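Local coordinates for putative aldehyde dehydrogenase (Burkholderia cenocepacia, PDB 4YWE), which probably oxidises aldehydes with NAD or NADP as the electron acceptor, and binds calcium, at residues I89-L92 with A93-A97; M161-F164 with G165-V168; G64-G67 with A68-A71. All coordinates share one frame; numbering follows the deposited sequence.

Contact 1: I89-L92 with A93-A97; sequences IEEL and AAIEA
Ala-93 meets Ile-89 one turn back along the helix. Its N donates to Ile-89 O at 2.8 Å, and its CB packs against the same carbonyl oxygen at 3.2 Å. The methyl of Ala-93 also rests on Ala-107 of helix 104-124. Leu-92 continues the pattern three residues on: Leu-92 O accepts from Glu-96 N at 2.9 Å, with an N-H...O angle of 162°. The leucine side chain itself leaves the segment 93-97 and packs on Arg-192 and Val-193. These bonds are the i to i+4 ladder of an alpha helix, here the first turns of helix 89-100. Ala-93 and Ala-97 face helix 104-124, Leu-92 faces helices 160-174 and 188-200, and Ile-95 touches Leu-188. Ile-95 lays its CG1 branch against Glu-91 O at 3.4 Å. CG1 sits beside the backbone N, anti to the carbonyl carbon (chi1 -66°), and this turns the branch back toward the preceding turn. Ile-95 N also bonds to Glu-91 O, at 3.3 Å. The Ile-95 side chain lies about 5 Å from that of Asp-99, a ligand of the bound calcium. The carboxylates of Glu-90 and Glu-91 find partners on other helices: Glu-91 forms a salt bridge with Arg-192, and Glu-90 one with Arg-108. Buried Glu-96 bonds to Ser-189.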
loop_
_atom_site.group_PDB
_atom_site.type_symbol
_atom_site.label_atom_id
_atom_site.label_comp_id
_atom_site.label_asym_id
_atom_site.label_seq_id
_atom_site.Cartn_x
_atom_site.Cartn_y
_atom_site.Cartn_z
ATOM N N ILE A 89 3.983 -0.654 35.344
ATOM C CA ILE A 89 4.542 -1.963 35.016
ATOM C C ILE A 89 4.697 -2.838 36.259
ATOM O O ILE A 89 4.262 -3.990 36.264
ATOM C CB ILE A 89 5.889 -1.822 34.283
ATOM C CG1 ILE A 89 5.658 -1.412 32.827
ATOM C CG2 ILE A 89 6.665 -3.130 34.327
ATOM C CD1 ILE A 89 6.928 -1.320 32.008
ATOM N N GLU A 90 5.311 -2.292 37.304
ATOM C CA GLU A 90 5.546 -3.046 38.533
ATOM C C GLU A 90 4.235 -3.506 39.164
ATOM O O GLU A 90 4.121 -4.640 39.626
ATOM C CB GLU A 90 6.345 -2.207 39.532
ATOM C CG GLU A 90 7.759 -1.883 39.076
ATOM C CD GLU A 90 8.584 -3.126 38.809
ATOM O OE1 GLU A 90 9.265 -3.173 37.762
ATOM O OE2 GLU A 90 8.553 -4.055 39.643
ATOM N N GLU A 91 3.249 -2.615 39.174
ATOM C CA GLU A 91 1.933 -2.914 39.729
ATOM C C GLU A 91 1.212 -3.995 38.926
ATOM O O GLU A 91 0.661 -4.939 39.495
ATOM C CB GLU A 91 1.085 -1.640 39.778
ATOM C CG GLU A 91 -0.369 -1.855 40.156
ATOM C CD GLU A 91 -1.167 -0.563 40.130
ATOM O OE1 GLU A 91 -0.558 0.507 39.923
ATOM O OE2 GLU A 91 -2.401 -0.618 40.316
ATOM N N LEU A 92 1.219 -3.855 37.606
ATOM C CA LEU A 92 0.547 -4.811 36.732
ATOM C C LEU A 92 1.256 -6.162 36.727
ATOM O O LEU A 92 0.611 -7.206 36.627
ATOM C CB LEU A 92 0.455 -4.263 35.306
ATOM C CG LEU A 92 -0.493 -3.080 35.099
ATOM C CD1 LEU A 92 -0.350 -2.517 33.693
ATOM C CD2 LEU A 92 -1.932 -3.492 35.369
ATOM N N ALA A 93 2.582 -6.138 36.835
ATOM C CA ALA A 93 3.367 -7.368 36.850
ATOM C C ALA A 93 3.085 -8.184 38.107
ATOM O O ALA A 93 3.024 -9.410 38.056
ATOM C CB ALA A 93 4.852 -7.056 36.746
ATOM N N ALA A 94 2.918 -7.498 39.233
ATOM C CA ALA A 94 2.624 -8.164 40.497
ATOM C C ALA A 94 1.263 -8.852 40.446
ATOM O O ALA A 94 1.104 -9.970 40.934
ATOM C CB ALA A 94 2.675 -7.168 41.646
ATOM N N ILE A 95 0.287 -8.178 39.848
ATOM C CA ILE A 95 -1.062 -8.718 39.729
ATOM C C ILE A 95 -1.087 -9.887 38.751
ATOM O O ILE A 95 -1.663 -10.938 39.040
ATOM C CB ILE A 95 -2.056 -7.626 39.297
ATOM C CG1 ILE A 95 -2.188 -6.564 40.390
ATOM C CG2 ILE A 95 -3.415 -8.233 38.987
ATOM C CD1 ILE A 95 -3.090 -5.409 40.011
ATOM N N GLU A 96 -0.457 -9.697 37.596
ATOM C CA GLU A 96 -0.433 -10.716 36.553
ATOM C C GLU A 96 0.256 -11.992 37.027
ATOM O O GLU A 96 -0.260 -13.092 36.834
ATOM C CB GLU A 96 0.265 -10.180 35.301
ATOM C CG GLU A 96 0.202 -11.108 34.097
ATOM C CD GLU A 96 -1.091 -10.970 33.315
ATOM O OE1 GLU A 96 -2.177 -11.077 33.924
ATOM O OE2 GLU A 96 -1.020 -10.752 32.087
ATOM N N ALA A 97 1.419 -11.834 37.650
ATOM C CA ALA A 97 2.203 -12.969 38.132
ATOM C C ALA A 97 1.466 -13.749 39.216
ATOM O O ALA A 97 1.550 -14.974 39.277
ATOM C CB ALA A 97 3.548 -12.497 38.653
#

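Contact 2: M161-F164 with G165-V168; sequences MQIF and GRSV
Phe-164 and Val-168 meet one helical turn apart, with a methyl over an aromatic face. Val-168 CG2 lies 3.7 Å from the centroid of the Phe-164 ring and 19° off the ring normal. This is a CH-pi contact. The methyl is shifted toward the rim, and its nearest ring atom is Phe-164 CE2 at 3.5 Å. Val-168 CG1 reaches the ring farther round, at CZ and CE1. The phenylalanine CG stands anti to the backbone N (chi1 -178°), which swings the ring along the helix toward Val-168. Leu-207 and Ile-209 of strand 207-209, with Val-190 and Val-193 of helix 188-200, also pack on the ring.

Helix 160-174 is the helix of a beta-alpha-beta unit, between strands 139-155 and 177-182. Both segments lie on it, and most of their side chains are buried. Backbone bonds run from each residue of 165-168 to the one four places earlier, such as Val-168 N to Phe-164 O at 2.8 Å.

Elsewhere on the helix surface, Ile-163 and Arg-166 lie side by side and point the same way. Ile-163 CG1 sits over the centre of one guanidinium face, 4.1 Å above its plane. Ile-163 CG2 comes 3.9 Å from Arg-166 NE. The arginine CG lies between the backbone N and the carbonyl carbon (chi1 75°), where it packs 3.3 Å from Ile-163 O. From CG the chain runs extended to NE. Arg-166 NH2 bonds to Thr-233 OG1. NE is buried without a hydrogen-bond partner in the model; its ion pair with Glu-467 is long and weak. The arginine side chain comes within about 4 Å of that of Glu-256, the predicted active-site residue. Ser-167 OG is hydrogen-bonded to His-153 and Ser-231.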
loop_
_atom_site.group_PDB
_atom_site.type_symbol
_atom_site.label_atom_id
_atom_site.label_comp_id
_atom_site.label_asym_id
_atom_site.label_seq_id
_atom_site.Cartn_x
_atom_site.Cartn_y
_atom_site.Cartn_z
ATOM N N MET A 161 -2.675 -9.693 29.696
ATOM C CA MET A 161 -2.317 -8.348 29.253
ATOM C C MET A 161 -1.882 -8.298 27.791
ATOM O O MET A 161 -2.310 -7.419 27.045
ATOM C CB MET A 161 -1.205 -7.774 30.132
ATOM C CG MET A 161 -1.672 -7.252 31.477
ATOM S SD MET A 161 -0.354 -6.400 32.365
ATOM C CE MET A 161 0.844 -7.721 32.542
ATOM N N GLN A 162 -1.026 -9.230 27.385
ATOM C CA GLN A 162 -0.471 -9.211 26.034
ATOM C C GLN A 162 -1.549 -9.378 24.969
ATOM O O GLN A 162 -1.564 -8.660 23.970
ATOM C CB GLN A 162 0.588 -10.301 25.871
ATOM C CG GLN A 162 1.905 -10.004 26.562
ATOM C CD GLN A 162 3.096 -10.329 25.681
ATOM O OE1 GLN A 162 3.099 -10.021 24.489
ATOM N NE2 GLN A 162 4.109 -10.960 26.261
ATOM N N ILE A 163 -2.450 -10.327 25.193
ATOM C CA ILE A 163 -3.503 -10.621 24.231
ATOM C C ILE A 163 -4.575 -9.532 24.269
ATOM O O ILE A 163 -5.156 -9.188 23.238
ATOM C CB ILE A 163 -4.084 -12.020 24.489
ATOM C CG1 ILE A 163 -2.980 -13.063 24.306
ATOM C CG2 ILE A 163 -5.245 -12.310 23.549
ATOM C CD1 ILE A 163 -3.323 -14.429 24.822
ATOM N N PHE A 164 -4.822 -8.979 25.453
ATOM C CA PHE A 164 -5.694 -7.815 25.583
ATOM C C PHE A 164 -5.132 -6.667 24.756
ATOM O O PHE A 164 -5.861 -5.989 24.037
ATOM C CB PHE A 164 -5.833 -7.398 27.050
ATOM C CG PHE A 164 -6.752 -6.227 27.273
ATOM C CD1 PHE A 164 -6.267 -4.929 27.252
ATOM C CD2 PHE A 164 -8.099 -6.427 27.526
ATOM C CE1 PHE A 164 -7.111 -3.853 27.464
ATOM C CE2 PHE A 164 -8.947 -5.355 27.739
ATOM C CZ PHE A 164 -8.452 -4.067 27.709
ATOM N N GLY A 165 -3.822 -6.469 24.855
ATOM C CA GLY A 165 -3.152 -5.391 24.152
ATOM C C GLY A 165 -3.211 -5.482 22.641
ATOM O O GLY A 165 -3.410 -4.476 21.963
ATOM N N ARG A 166 -3.041 -6.687 22.106
ATOM C CA ARG A 166 -3.050 -6.866 20.659
ATOM C C ARG A 166 -4.473 -6.800 20.110
ATOM O O ARG A 166 -4.695 -6.306 19.006
ATOM C CB ARG A 166 -2.384 -8.194 20.267
ATOM C CG ARG A 166 -3.216 -9.440 20.525
ATOM C CD ARG A 166 -2.510 -10.698 20.036
ATOM N NE ARG A 166 -3.348 -11.881 20.203
ATOM C CZ ARG A 166 -2.894 -13.128 20.190
ATOM N NH1 ARG A 166 -1.601 -13.364 20.021
ATOM N NH2 ARG A 166 -3.733 -14.142 20.351
ATOM N N SER A 167 -5.435 -7.283 20.891
ATOM C CA SER A 167 -6.817 -7.378 20.429
ATOM C C SER A 167 -7.565 -6.065 20.625
ATOM O O SER A 167 -8.073 -5.483 19.668
ATOM C CB SER A 167 -7.547 -8.509 21.156
ATOM O OG SER A 167 -8.819 -8.747 20.580
ATOM N N VAL A 168 -7.627 -5.606 21.870
ATOM C CA VAL A 168 -8.352 -4.386 22.203
ATOM C C VAL A 168 -7.608 -3.161 21.675
ATOM O O VAL A 168 -8.224 -2.195 21.227
ATOM C CB VAL A 168 -8.584 -4.285 23.724
ATOM C CG1 VAL A 168 -9.343 -3.013 24.073
ATOM C CG2 VAL A 168 -9.338 -5.507 24.220
#

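Contact 3: G64-G67 with A68-A71; sequences GPWG and AASA
Gly-64 O accepts a hydrogen bond from Ala-68 N at 2.8 Å. The donor lies nearly along the C=O axis, but the N-H...O angle is only 136°. The other backbone bonds are weak. Pro-65 O is approached by two donors, Ala-68 N and Ala-69 N, each at 3.3 Å. Ala-69 N is shared in turn, since it also points at Trp-66 O at 3.3 Å with an angle of 142°. Bonds spanning three and four residues are therefore mixed in this one turn.

The turn is the short, weakly bonded helix 65-68. It follows helix 48-63, from which Gly-64 is the first residue to leave helical backbone angles. At Ala-69 the chain becomes extended. Ser-70 then takes the N-cap position of helix 71-87, with its side chain capping a backbone N of that helix. Ser-70 N also bonds to Glu-73 OE1.

Side-chain packing across the turn is slight. Ala-68 CB lies 3.3 Å from Gly-64 O, and Ala-69 CB lies 3.3 Å from Trp-66 O. Ala-69 CB also comes 4.5 Å from Trp-66 CE3, approaching the indole obliquely. CG of Trp-66 stands anti to the backbone N (chi1 -177°), which carries the indole off the turn to Leu-202, Pro-203 and Ala-206. Its NE1 bonds to Asn-176 O. Arg-74 of helix 71-87 touches both Trp-66 and Ala-69. Ser-70 and Ala-71 pack on Tyr-135 and Pro-134 of the second subunit.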
loop_
_atom_site.group_PDB
_atom_site.type_symbol
_atom_site.label_atom_id
_atom_site.label_comp_id
_atom_site.label_asym_id
_atom_site.label_seq_id
_atom_site.Cartn_x
_atom_site.Cartn_y
_atom_site.Cartn_z
ATOM N N GLY A 64 -21.685 7.593 19.804
ATOM C CA GLY A 64 -21.514 8.892 20.430
ATOM C C GLY A 64 -20.090 9.418 20.473
ATOM O O GLY A 64 -19.434 9.527 19.437
ATOM N N PRO A 65 -19.608 9.750 21.682
ATOM C CA PRO A 65 -18.306 10.385 21.933
ATOM C C PRO A 65 -17.114 9.671 21.296
ATOM O O PRO A 65 -16.292 10.323 20.653
ATOM C CB PRO A 65 -18.193 10.349 23.460
ATOM C CG PRO A 65 -19.598 10.351 23.937
ATOM C CD PRO A 65 -20.362 9.539 22.931
ATOM N N TRP A 66 -17.018 8.358 21.474
ATOM C CA TRP A 66 -15.873 7.611 20.964
ATOM C C TRP A 66 -15.880 7.549 19.439
ATOM O O TRP A 66 -14.831 7.656 18.802
ATOM C CB TRP A 66 -15.848 6.201 21.556
ATOM C CG TRP A 66 -14.657 5.382 21.146
ATOM C CD1 TRP A 66 -14.675 4.151 20.556
ATOM C CD2 TRP A 66 -13.274 5.734 21.291
ATOM N NE1 TRP A 66 -13.393 3.714 20.330
ATOM C CE2 TRP A 66 -12.514 4.668 20.772
ATOM C CE3 TRP A 66 -12.604 6.847 21.812
ATOM C CZ2 TRP A 66 -11.121 4.681 20.755
ATOM C CZ3 TRP A 66 -11.220 6.859 21.794
ATOM C CH2 TRP A 66 -10.494 5.783 21.269
ATOM N N GLY A 67 -17.064 7.381 18.858
ATOM C CA GLY A 67 -17.202 7.346 17.414
ATOM C C GLY A 67 -17.054 8.709 16.767
ATOM O O GLY A 67 -16.699 8.815 15.593
ATOM N N ALA A 68 -17.328 9.757 17.537
ATOM C CA ALA A 68 -17.185 11.123 17.048
ATOM C C ALA A 68 -15.717 11.529 17.008
ATOM O O ALA A 68 -15.343 12.478 16.319
ATOM C CB ALA A 68 -17.980 12.087 17.919
ATOM N N ALA A 69 -14.889 10.803 17.752
ATOM C CA ALA A 69 -13.462 11.096 17.825
ATOM C C ALA A 69 -12.759 10.778 16.509
ATOM O O ALA A 69 -13.045 9.766 15.867
ATOM C CB ALA A 69 -12.821 10.321 18.966
ATOM N N SER A 70 -11.840 11.652 16.111
ATOM C CA SER A 70 -11.040 11.425 14.916
ATOM C C SER A 70 -9.991 10.359 15.194
ATOM O O SER A 70 -9.759 9.993 16.348
ATOM C CB SER A 70 -10.368 12.719 14.454
ATOM O OG SER A 70 -9.363 13.120 15.368
ATOM N N ALA A 71 -9.356 9.867 14.137
ATOM C CA ALA A 71 -8.325 8.847 14.269
ATOM C C ALA A 71 -7.162 9.344 15.126
ATOM O O ALA A 71 -6.707 8.649 16.036
ATOM C CB ALA A 71 -7.830 8.419 12.902
#

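Overall arrangement
Contact 2 is buried near the middle of the chain and contact 1 is partly buried. Contact 3 lies at the surface, where its far end meets a second subunit; no other chain touches contacts 1 and 2. Contacts 1 and 2 are turns of two regular helices that touch each other: Glu-96 OE2 probably bonds to Met-161 N at 3.1 Å, and Leu-92 CB packs on Met-161 SD at 3.7 Å. Both helices also pack on helices 104-124 and 188-200. Contact 3 touches neither. Contact 1 carries glutamates whose partners lie on other helices, whereas contact 2 combines a CH-pi pair with a buried arginine. Contact 3 relies mainly on backbone bonds, most of them weak.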